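Local atomic coordinates of glucose-binding protein (Thermus thermophilus HB27, PDB entry 2B3F), a protein that binds glucose or galactose as a periplasmic binding protein and probably serves a sugar transport system that depends on it. Residues 1-6 against 59-64; 117-122 against 274-279; 169-174 against 346-351. All blocks are in the same frame, centred on the assembly; numbering follows the deposited sequence.

Interaction 1: residues 1-6 against 59-64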
loop_
_atom_site.group_PDB
_atom_site.type_symbol
_atom_site.label_atom_id
_atom_site.label_comp_id
_atom_site.label_asym_id
_atom_site.label_seq_id
_atom_site.Cartn_x
_atom_site.Cartn_y
_atom_site.Cartn_z
ATOM N N MET A 1 -27.081 -17.684 9.149
ATOM C CA MET A 1 -26.110 -16.665 9.630
ATOM C C MET A 1 -24.875 -16.690 8.744
ATOM O O MET A 1 -24.159 -17.697 8.675
ATOM C CB MET A 1 -25.721 -16.941 11.076
ATOM C CG MET A 1 -26.760 -16.520 12.077
ATOM S SD MET A 1 -26.414 -14.888 12.742
ATOM C CE MET A 1 -27.239 -13.894 11.537
ATOM N N LYS A 2 -24.658 -15.579 8.049
ATOM C CA LYS A 2 -23.556 -15.458 7.101
ATOM C C LYS A 2 -22.854 -14.116 7.220
ATOM O O LYS A 2 -23.397 -13.138 7.751
ATOM C CB LYS A 2 -24.070 -15.640 5.681
ATOM C CG LYS A 2 -24.664 -17.015 5.431
ATOM C CD LYS A 2 -25.193 -17.151 4.037
ATOM C CE LYS A 2 -25.839 -18.529 3.840
ATOM N NZ LYS A 2 -27.252 -18.539 4.357
ATOM N N LEU A 3 -21.613 -14.092 6.733
ATOM C CA LEU A 3 -20.846 -12.863 6.606
ATOM C C LEU A 3 -19.917 -13.019 5.409
ATOM O O LEU A 3 -19.101 -13.925 5.381
ATOM C CB LEU A 3 -20.022 -12.585 7.845
ATOM C CG LEU A 3 -19.059 -11.394 7.698
ATOM C CD1 LEU A 3 -19.795 -10.058 7.655
ATOM C CD2 LEU A 3 -18.024 -11.418 8.813
ATOM N N GLU A 4 -20.064 -12.123 4.442
ATOM C CA GLU A 4 -19.266 -12.155 3.216
ATOM C C GLU A 4 -18.258 -10.999 3.256
ATOM O O GLU A 4 -18.638 -9.839 3.193
ATOM C CB GLU A 4 -20.153 -12.037 1.989
ATOM C CG GLU A 4 -19.365 -12.144 0.699
ATOM C CD GLU A 4 -20.210 -11.941 -0.523
ATOM O OE1 GLU A 4 -21.168 -11.139 -0.467
ATOM O OE2 GLU A 4 -19.893 -12.561 -1.563
ATOM N N ILE A 5 -16.985 -11.361 3.336
ATOM C CA ILE A 5 -15.880 -10.410 3.457
ATOM C C ILE A 5 -15.156 -10.383 2.121
ATOM O O ILE A 5 -14.641 -11.406 1.690
ATOM C CB ILE A 5 -14.866 -10.846 4.507
ATOM C CG1 ILE A 5 -15.512 -10.952 5.908
ATOM C CG2 ILE A 5 -13.709 -9.861 4.570
ATOM C CD1 ILE A 5 -14.672 -11.693 6.891
ATOM N N PHE A 6 -15.098 -9.202 1.521
ATOM C CA PHE A 6 -14.516 -9.005 0.194
ATOM C C PHE A 6 -13.140 -8.346 0.355
ATOM O O PHE A 6 -12.984 -7.356 1.064
ATOM C CB PHE A 6 -15.481 -8.156 -0.632
ATOM C CG PHE A 6 -15.107 -7.991 -2.093
ATOM C CD1 PHE A 6 -15.807 -8.680 -3.076
ATOM C CD2 PHE A 6 -14.117 -7.093 -2.480
ATOM C CE1 PHE A 6 -15.490 -8.519 -4.439
ATOM C CE2 PHE A 6 -13.818 -6.917 -3.848
ATOM C CZ PHE A 6 -14.513 -7.638 -4.805
ATOM N N PRO A 59 -23.984 -5.644 -3.119
ATOM C CA PRO A 59 -22.811 -5.391 -2.288
ATOM C C PRO A 59 -22.427 -6.576 -1.409
ATOM O O PRO A 59 -23.311 -7.311 -0.934
ATOM C CB PRO A 59 -23.260 -4.234 -1.380
ATOM C CG PRO A 59 -24.717 -4.334 -1.338
ATOM C CD PRO A 59 -25.131 -4.818 -2.705
ATOM N N PRO A 60 -21.121 -6.752 -1.161
ATOM C CA PRO A 60 -20.731 -7.709 -0.152
ATOM C C PRO A 60 -21.063 -7.099 1.215
ATOM O O PRO A 60 -21.450 -5.938 1.288
ATOM C CB PRO A 60 -19.218 -7.836 -0.359
ATOM C CG PRO A 60 -18.821 -6.522 -0.869
ATOM C CD PRO A 60 -19.951 -6.046 -1.724
ATOM N N ASP A 61 -20.924 -7.865 2.288
ATOM C CA ASP A 61 -21.217 -7.318 3.620
ATOM C C ASP A 61 -20.219 -6.243 4.047
ATOM O O ASP A 61 -20.552 -5.328 4.786
ATOM C CB ASP A 61 -21.302 -8.436 4.647
ATOM C CG ASP A 61 -22.503 -9.322 4.409
ATOM O OD1 ASP A 61 -23.547 -8.775 3.986
ATOM O OD2 ASP A 61 -22.396 -10.552 4.611
ATOM N N THR A 62 -18.988 -6.370 3.563
ATOM C CA THR A 62 -17.931 -5.419 3.839
ATOM C C THR A 62 -16.832 -5.680 2.809
ATOM O O THR A 62 -16.711 -6.806 2.283
ATOM C CB THR A 62 -17.383 -5.569 5.279
ATOM O OG1 THR A 62 -16.467 -4.506 5.574
ATOM C CG2 THR A 62 -16.704 -6.937 5.497
ATOM N N PHE A 63 -16.062 -4.643 2.503
ATOM C CA PHE A 63 -14.974 -4.805 1.528
ATOM C C PHE A 63 -13.727 -4.036 1.932
ATOM O O PHE A 63 -13.779 -2.932 2.521
ATOM C CB PHE A 63 -15.421 -4.446 0.111
ATOM C CG PHE A 63 -15.882 -3.022 -0.056
ATOM C CD1 PHE A 63 -14.976 -1.982 -0.257
ATOM C CD2 PHE A 63 -17.241 -2.735 -0.085
ATOM C CE1 PHE A 63 -15.414 -0.670 -0.434
ATOM C CE2 PHE A 63 -17.685 -1.435 -0.274
ATOM C CZ PHE A 63 -16.777 -0.397 -0.457
ATOM N N GLN A 64 -12.590 -4.645 1.643
ATOM C CA GLN A 64 -11.309 -4.001 1.830
ATOM C C GLN A 64 -11.226 -2.736 0.971
ATOM O O GLN A 64 -11.524 -2.742 -0.228
ATOM C CB GLN A 64 -10.191 -4.959 1.425
ATOM C CG GLN A 64 -8.813 -4.417 1.620
ATOM C CD GLN A 64 -7.719 -5.343 1.037
ATOM O OE1 GLN A 64 -8.010 -6.455 0.618
ATOM N NE2 GLN A 64 -6.484 -4.871 1.034
#
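Strand 2-6 and strand 62-64 run side by side in the same direction, their short axes 21° apart and 4.8 Å from each other at closest approach. I5 is paired with T62 and F6 with F63 in parallel register. The regular backbone bonds lie at the C-terminal end of the pair: F6 N donates to T62 O, and F6 O then receives Q64 N at 2.8 Å, each donor lying in the plane of the carbonyl it meets. Towards the N-terminus segment 59-64 is not yet a strand, and D61 N reaches E4 O only weakly. A side chain takes over there. With CG anti to its carbonyl carbon (chi1 -68°), D61 turns OD2 to E4 N, 2.8 Å away, and uses the anti lone pair; N288 is a second partner of the same oxygen. In the mixed sheet of this periplasmic binding-protein fold, 2-7 lies between its two parallel neighbours, 62-66 and 32-37, the latter bonding to the opposite edge through L3 and I5. On the face carrying F6 and F63, the CB of F6 touches CG of P60 at 3.7 Å and CB of F63 at 3.8 Å, while the F6 ring leads away to V49 and L50 of helix 44-55. On the other face I5 CG1 lies 4.2 Å from T62 CG2, and both side chains touch W295 of helix 289-299. The extended chain of E4 passes obliquely by P60, its OE1 3.5 Å from P60 CA and salt-bridged to R53. Q64, also extended, carries its amide to W8 N and D278 OD1 beside the sugar.

Interaction 2: residues 117-122 against 274-279; sequences NIHRSN and MMLSDS. With GAL (beta-D-galactopyranose), chain G.
Two bonds grip D278 OD2, one from N117 and one from the sugar. N117 ND2 gives an almost straight bond of 2.9 Å to the anti lone pair of D278 OD2, with amide and carboxylate planes 48° apart. Galactose O3 donates to D278 OD2 at 2.6 Å. The other oxygen, D278 OD1, accepts galactose O2, also at 2.6 Å, so the carboxylate spans two neighbouring hydroxyls. N117, its CG in the crowded position between backbone N and carbonyl carbon (chi1 67°), works at both ends of its amide: N117 OD1 takes D278 N at 2.8 Å. Its backbone N117 O accepts S277 OG at 2.7 Å. Farther along, H119 and L276 form an antiparallel hydrogen-bonded pair. H119 CB rests 3.6 Å from L276 CG, and L276 CD1 comes within 3.2 Å of galactose O2. D278 OD2 lies at the edge of the imidazole ring, in its plane, while H119 ND1 and NE2 bond D243 and K312. At the other end N122 OD1 receives both M274 N and R120 NE, while N122 ND2 bonds T269 and R120 NH2 bonds V272 O. Held by the uncharged amides of N117 and Q64 and by two sugar hydroxyls, the buried D278 carboxylate probably keeps its negative charge.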
loop_
_atom_site.group_PDB
_atom_site.type_symbol
_atom_site.label_atom_id
_atom_site.label_comp_id
_atom_site.label_asym_id
_atom_site.label_seq_id
_atom_site.Cartn_x
_atom_site.Cartn_y
_atom_site.Cartn_z
ATOM N N ASN A 117 -4.977 -1.361 9.876
ATOM C CA ASN A 117 -3.538 -1.357 9.855
ATOM C C ASN A 117 -2.970 -0.053 9.311
ATOM O O ASN A 117 -3.707 0.874 8.921
ATOM C CB ASN A 117 -3.019 -2.553 9.023
ATOM C CG ASN A 117 -3.344 -2.432 7.536
ATOM O OD1 ASN A 117 -3.832 -1.415 7.078
ATOM N ND2 ASN A 117 -3.051 -3.493 6.776
ATOM N N ILE A 118 -1.654 -0.005 9.313
ATOM C CA ILE A 118 -0.874 0.972 8.572
ATOM C C ILE A 118 0.219 0.183 7.837
ATOM O O ILE A 118 0.994 -0.550 8.448
ATOM C CB ILE A 118 -0.196 2.015 9.496
ATOM C CG1 ILE A 118 -1.241 2.824 10.282
ATOM C CG2 ILE A 118 0.717 2.926 8.717
ATOM C CD1 ILE A 118 -2.070 3.785 9.482
ATOM N N HIS A 119 0.255 0.310 6.507
ATOM C CA HIS A 119 1.399 -0.148 5.732
ATOM C C HIS A 119 2.248 1.058 5.298
ATOM O O HIS A 119 1.758 2.192 5.168
ATOM C CB HIS A 119 0.976 -0.928 4.466
ATOM C CG HIS A 119 0.730 -2.406 4.656
ATOM N ND1 HIS A 119 1.719 -3.301 4.999
ATOM C CD2 HIS A 119 -0.391 -3.144 4.458
ATOM C CE1 HIS A 119 1.209 -4.525 5.015
ATOM N NE2 HIS A 119 -0.070 -4.454 4.695
ATOM N N ARG A 120 3.518 0.782 5.051
ATOM C CA ARG A 120 4.467 1.746 4.515
ATOM C C ARG A 120 4.809 1.348 3.077
ATOM O O ARG A 120 5.144 0.179 2.820
ATOM C CB ARG A 120 5.751 1.708 5.323
ATOM C CG ARG A 120 6.709 2.804 4.955
ATOM C CD ARG A 120 7.863 2.858 5.913
ATOM N NE ARG A 120 8.714 3.998 5.650
ATOM C CZ ARG A 120 9.730 4.348 6.427
ATOM N NH1 ARG A 120 10.012 3.637 7.493
ATOM N NH2 ARG A 120 10.447 5.416 6.149
ATOM N N SER A 121 4.755 2.325 2.183
ATOM C CA SER A 121 5.048 2.111 0.780
ATOM C C SER A 121 6.555 2.159 0.485
ATOM O O SER A 121 7.064 1.325 -0.283
ATOM C CB SER A 121 4.321 3.150 -0.079
ATOM O OG SER A 121 4.727 3.031 -1.439
ATOM N N ASN A 122 7.256 3.129 1.071
ATOM C CA ASN A 122 8.631 3.447 0.663
ATOM C C ASN A 122 9.690 2.661 1.444
ATOM O O ASN A 122 10.454 3.254 2.243
ATOM C CB ASN A 122 8.879 4.963 0.736
ATOM C CG ASN A 122 8.709 5.550 2.159
ATOM O OD1 ASN A 122 7.795 5.187 2.903
ATOM N ND2 ASN A 122 9.611 6.452 2.528
ATOM N N MET A 274 5.719 7.050 3.908
ATOM C CA MET A 274 4.621 7.130 2.949
ATOM C C MET A 274 3.634 6.026 3.301
ATOM O O MET A 274 3.918 4.838 3.113
ATOM C CB MET A 274 5.112 6.965 1.497
ATOM C CG MET A 274 3.968 7.037 0.519
ATOM S SD MET A 274 4.497 6.906 -1.215
ATOM C CE MET A 274 5.007 8.550 -1.539
ATOM N N MET A 275 2.493 6.427 3.850
ATOM C CA MET A 275 1.565 5.468 4.432
ATOM C C MET A 275 0.415 5.119 3.511
ATOM O O MET A 275 0.126 5.825 2.531
ATOM C CB MET A 275 0.995 5.996 5.769
ATOM C CG MET A 275 0.149 7.233 5.642
ATOM S SD MET A 275 -1.574 6.998 5.116
ATOM C CE MET A 275 -2.289 6.114 6.520
ATOM N N LEU A 276 -0.234 4.010 3.853
ATOM C CA LEU A 276 -1.545 3.634 3.355
ATOM C C LEU A 276 -2.216 2.854 4.484
ATOM O O LEU A 276 -1.536 2.422 5.430
ATOM C CB LEU A 276 -1.425 2.746 2.090
ATOM C CG LEU A 276 -0.590 1.481 2.281
ATOM C CD1 LEU A 276 -1.361 0.229 1.904
ATOM C CD2 LEU A 276 0.786 1.560 1.592
ATOM N N SER A 277 -3.515 2.648 4.373
ATOM C CA SER A 277 -4.241 1.923 5.412
ATOM C C SER A 277 -5.376 1.133 4.811
ATOM O O SER A 277 -6.203 1.681 4.092
ATOM C CB SER A 277 -4.773 2.899 6.474
ATOM O OG SER A 277 -5.551 2.200 7.428
ATOM N N ASP A 278 -5.374 -0.174 5.081
ATOM C CA ASP A 278 -6.461 -1.053 4.736
ATOM C C ASP A 278 -7.569 -0.851 5.764
ATOM O O ASP A 278 -7.289 -0.810 6.957
ATOM C CB ASP A 278 -5.988 -2.504 4.747
ATOM C CG ASP A 278 -4.951 -2.794 3.645
ATOM O OD1 ASP A 278 -5.273 -2.471 2.479
ATOM O OD2 ASP A 278 -3.863 -3.314 3.966
ATOM N N SER A 279 -8.793 -0.709 5.282
ATOM C CA SER A 279 -9.956 -0.446 6.121
ATOM C C SER A 279 -11.171 -1.214 5.607
ATOM O O SER A 279 -11.191 -1.686 4.465
ATOM C CB SER A 279 -10.202 1.077 6.186
ATOM O OG SER A 279 -10.790 1.595 5.020
HETATM C C1 GAL G . -2.047 -2.946 -1.040
HETATM C C2 GAL G . -2.829 -3.377 0.208
HETATM C C3 GAL G . -2.052 -4.382 1.048
HETATM C C4 GAL G . -1.562 -5.553 0.194
HETATM C C5 GAL G . -0.886 -4.989 -1.079
HETATM C C6 GAL G . -0.357 -6.057 -2.050
HETATM O O1 GAL G . -2.798 -2.079 -1.835
HETATM O O2 GAL G . -3.178 -2.208 0.968
HETATM O O3 GAL G . -2.869 -4.872 2.101
HETATM O O4 GAL G . -2.674 -6.359 -0.093
HETATM O O5 GAL G . -1.743 -4.128 -1.790
HETATM O O6 GAL G . -1.413 -6.699 -2.700
#

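Interaction 3: residues 169-174 against 346-351. With GAL (beta-D-galactopyranose), chain G.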
loop_
_atom_site.group_PDB
_atom_site.type_symbol
_atom_site.label_atom_id
_atom_site.label_comp_id
_atom_site.label_asym_id
_atom_site.label_seq_id
_atom_site.Cartn_x
_atom_site.Cartn_y
_atom_site.Cartn_z
ATOM N N GLN A 169 5.561 -1.055 -10.743
ATOM C CA GLN A 169 6.336 -0.000 -11.387
ATOM C C GLN A 169 5.829 1.363 -10.925
ATOM O O GLN A 169 6.614 2.253 -10.644
ATOM C CB GLN A 169 6.261 -0.139 -12.901
ATOM C CG GLN A 169 6.783 -1.471 -13.410
ATOM C CD GLN A 169 6.233 -1.834 -14.795
ATOM O OE1 GLN A 169 5.763 -0.961 -15.550
ATOM N NE2 GLN A 169 6.234 -3.137 -15.107
ATOM N N GLN A 170 4.514 1.502 -10.818
ATOM C CA GLN A 170 3.911 2.695 -10.218
ATOM C C GLN A 170 4.385 2.849 -8.774
ATOM O O GLN A 170 4.689 3.952 -8.332
ATOM C CB GLN A 170 2.403 2.600 -10.228
ATOM C CG GLN A 170 1.719 2.497 -11.612
ATOM C CD GLN A 170 0.213 2.465 -11.455
ATOM O OE1 GLN A 170 -0.348 3.284 -10.727
ATOM N NE2 GLN A 170 -0.447 1.519 -12.109
ATOM N N HIS A 171 4.436 1.726 -8.057
ATOM C CA HIS A 171 4.889 1.682 -6.676
ATOM C C HIS A 171 6.306 2.213 -6.539
ATOM O O HIS A 171 6.587 3.038 -5.691
ATOM C CB HIS A 171 4.805 0.268 -6.107
ATOM C CG HIS A 171 4.998 0.233 -4.628
ATOM N ND1 HIS A 171 3.948 0.095 -3.744
ATOM C CD2 HIS A 171 6.119 0.378 -3.881
ATOM C CE1 HIS A 171 4.423 0.141 -2.510
ATOM N NE2 HIS A 171 5.736 0.301 -2.564
ATOM N N LEU A 172 7.197 1.723 -7.395
ATOM C CA LEU A 172 8.551 2.250 -7.452
ATOM C C LEU A 172 8.555 3.759 -7.743
ATOM O O LEU A 172 9.268 4.525 -7.086
ATOM C CB LEU A 172 9.311 1.533 -8.550
ATOM C CG LEU A 172 10.697 2.044 -8.856
ATOM C CD1 LEU A 172 11.625 1.941 -7.643
ATOM C CD2 LEU A 172 11.207 1.200 -10.052
ATOM N N TRP A 173 7.741 4.180 -8.706
ATOM C CA TRP A 173 7.657 5.582 -9.099
ATOM C C TRP A 173 7.297 6.494 -7.911
ATOM O O TRP A 173 7.889 7.539 -7.756
ATOM C CB TRP A 173 6.639 5.799 -10.218
ATOM C CG TRP A 173 6.571 7.225 -10.708
ATOM C CD1 TRP A 173 7.321 7.793 -11.714
ATOM C CD2 TRP A 173 5.715 8.280 -10.220
ATOM N NE1 TRP A 173 6.987 9.113 -11.873
ATOM C CE2 TRP A 173 6.003 9.446 -10.981
ATOM C CE3 TRP A 173 4.737 8.352 -9.222
ATOM C CZ2 TRP A 173 5.338 10.662 -10.775
ATOM C CZ3 TRP A 173 4.082 9.554 -9.013
ATOM C CH2 TRP A 173 4.392 10.701 -9.786
ATOM N N GLU A 174 6.367 6.081 -7.050
ATOM C CA GLU A 174 5.965 7.005 -5.959
ATOM C C GLU A 174 7.108 7.217 -4.964
ATOM O O GLU A 174 7.248 8.300 -4.400
ATOM C CB GLU A 174 4.640 6.639 -5.296
ATOM C CG GLU A 174 4.564 5.360 -4.502
ATOM C CD GLU A 174 3.155 5.127 -3.937
ATOM O OE1 GLU A 174 2.189 5.772 -4.432
ATOM O OE2 GLU A 174 3.022 4.288 -3.026
ATOM N N LEU A 346 0.006 7.216 -3.415
ATOM C CA LEU A 346 -0.848 7.271 -4.604
ATOM C C LEU A 346 -1.368 5.890 -4.990
ATOM O O LEU A 346 -2.566 5.687 -5.222
ATOM C CB LEU A 346 -0.039 7.820 -5.799
ATOM C CG LEU A 346 -0.603 7.603 -7.209
ATOM C CD1 LEU A 346 -1.946 8.300 -7.360
ATOM C CD2 LEU A 346 0.390 8.114 -8.244
ATOM N N VAL A 347 -0.448 4.937 -5.124
ATOM C CA VAL A 347 -0.811 3.648 -5.682
ATOM C C VAL A 347 -1.762 2.895 -4.752
ATOM O O VAL A 347 -2.579 2.072 -5.189
ATOM C CB VAL A 347 0.467 2.842 -6.009
ATOM C CG1 VAL A 347 0.130 1.464 -6.527
ATOM C CG2 VAL A 347 1.303 3.637 -7.012
ATOM N N HIS A 348 -1.691 3.240 -3.469
ATOM C CA HIS A 348 -2.472 2.549 -2.445
ATOM C C HIS A 348 -3.518 3.480 -1.786
ATOM O O HIS A 348 -3.855 3.298 -0.615
ATOM C CB HIS A 348 -1.537 1.869 -1.464
ATOM C CG HIS A 348 -0.554 0.968 -2.156
ATOM N ND1 HIS A 348 -0.912 -0.268 -2.647
ATOM C CD2 HIS A 348 0.733 1.169 -2.511
ATOM C CE1 HIS A 348 0.131 -0.798 -3.267
ATOM N NE2 HIS A 348 1.140 0.056 -3.208
ATOM N N GLY A 349 -4.010 4.447 -2.562
ATOM C CA GLY A 349 -5.324 5.042 -2.322
ATOM C C GLY A 349 -5.468 6.218 -1.385
ATOM O O GLY A 349 -6.586 6.713 -1.198
ATOM N N ALA A 350 -4.373 6.680 -0.800
ATOM C CA ALA A 350 -4.493 7.742 0.194
ATOM C C ALA A 350 -4.773 9.110 -0.427
ATOM O O ALA A 350 -5.677 9.835 0.066
ATOM C CB ALA A 350 -3.284 7.795 1.074
ATOM N N VAL A 351 -4.048 9.458 -1.503
ATOM C CA VAL A 351 -3.955 10.865 -1.955
ATOM C C VAL A 351 -4.762 11.248 -3.195
ATOM O O VAL A 351 -5.051 12.444 -3.400
ATOM C CB VAL A 351 -2.485 11.301 -2.146
ATOM C CG1 VAL A 351 -1.727 11.215 -0.831
ATOM C CG2 VAL A 351 -1.783 10.459 -3.188
HETATM C C1 GAL G . -2.047 -2.946 -1.040
HETATM C C2 GAL G . -2.829 -3.377 0.208
HETATM C C3 GAL G . -2.052 -4.382 1.048
HETATM C C4 GAL G . -1.562 -5.553 0.194
HETATM C C5 GAL G . -0.886 -4.989 -1.079
HETATM C C6 GAL G . -0.357 -6.057 -2.050
HETATM O O1 GAL G . -2.798 -2.079 -1.835
HETATM O O2 GAL G . -3.178 -2.208 0.968
HETATM O O3 GAL G . -2.869 -4.872 2.101
HETATM O O4 GAL G . -2.674 -6.359 -0.093
HETATM O O5 GAL G . -1.743 -4.128 -1.790
HETATM O O6 GAL G . -1.413 -6.699 -2.700
#
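A type I beta turn, L346 to G349, meets the flank of helix 166-190 and brings one residue of the galactose pocket, H348, into place; the turn belongs to the loop between strand 341-344 and helix 354-370. The binding protein thus offers a worked example of a second shell, since helix residues that make no bond to the sugar hold the one that does. E174 fixes the start of the turn, H171 the ring of H348. The CG of E174 sits in the crowded position between backbone N and carbonyl carbon (chi1 67°), and the extended chain beyond it sets OE1 against the start of the turn. There E174 OE1 takes V347 N at 2.9 Å in a nearly straight bond, met from above the carboxylate plane, and L346 N more weakly. The other oxygen, OE2, is bonded to S121 and S345, so both oxygens of this buried carboxylate are satisfied. An alanine here removes the acceptor of V347 N and L346 N and the OE2 bonds to S121 and S345, and would probably loosen the turn and the placing of H348. Apolar packing adds to this: CG2 of V347 lies 3.6 Å from CB of Q170, and W173 brings CZ3 to within 4.0 Å of CD2 of L346. H171 and H348 meet rim to rim, their planes 63° apart, neither ring over the face of the other. H171 is held at its far nitrogen, where NE2 bonds S121 O. Between the two rings, H171 ND1 and H348 NE2 form a hydrogen bond of 2.9 Å, and at the opposite nitrogen of the same imidazole H348 ND1 stands 2.7 Å from galactose O1.

Overall arrangement
All three contacts are mostly buried, but interaction 1, its centre about 21 Å from that of the chain, reaches the surface at its N-terminal end, whereas interactions 2 and 3 lie close to the middle, about 11 Å apart between centres. Interactions 1 and 2 belong to one sheet, where strands 62-66 and 272-280 are neighbours, and Q64 joins them through D278. Interactions 2 and 3 meet at S121, which serves both E174 and H171, and at L276 packed on H348. Chemistry follows place: interaction 1 is mainly backbone pairing with one carboxylate bond, interaction 2 combines backbone pairing with side-chain bonds, and interaction 3 depends on side chains; the last two both hold the galactose.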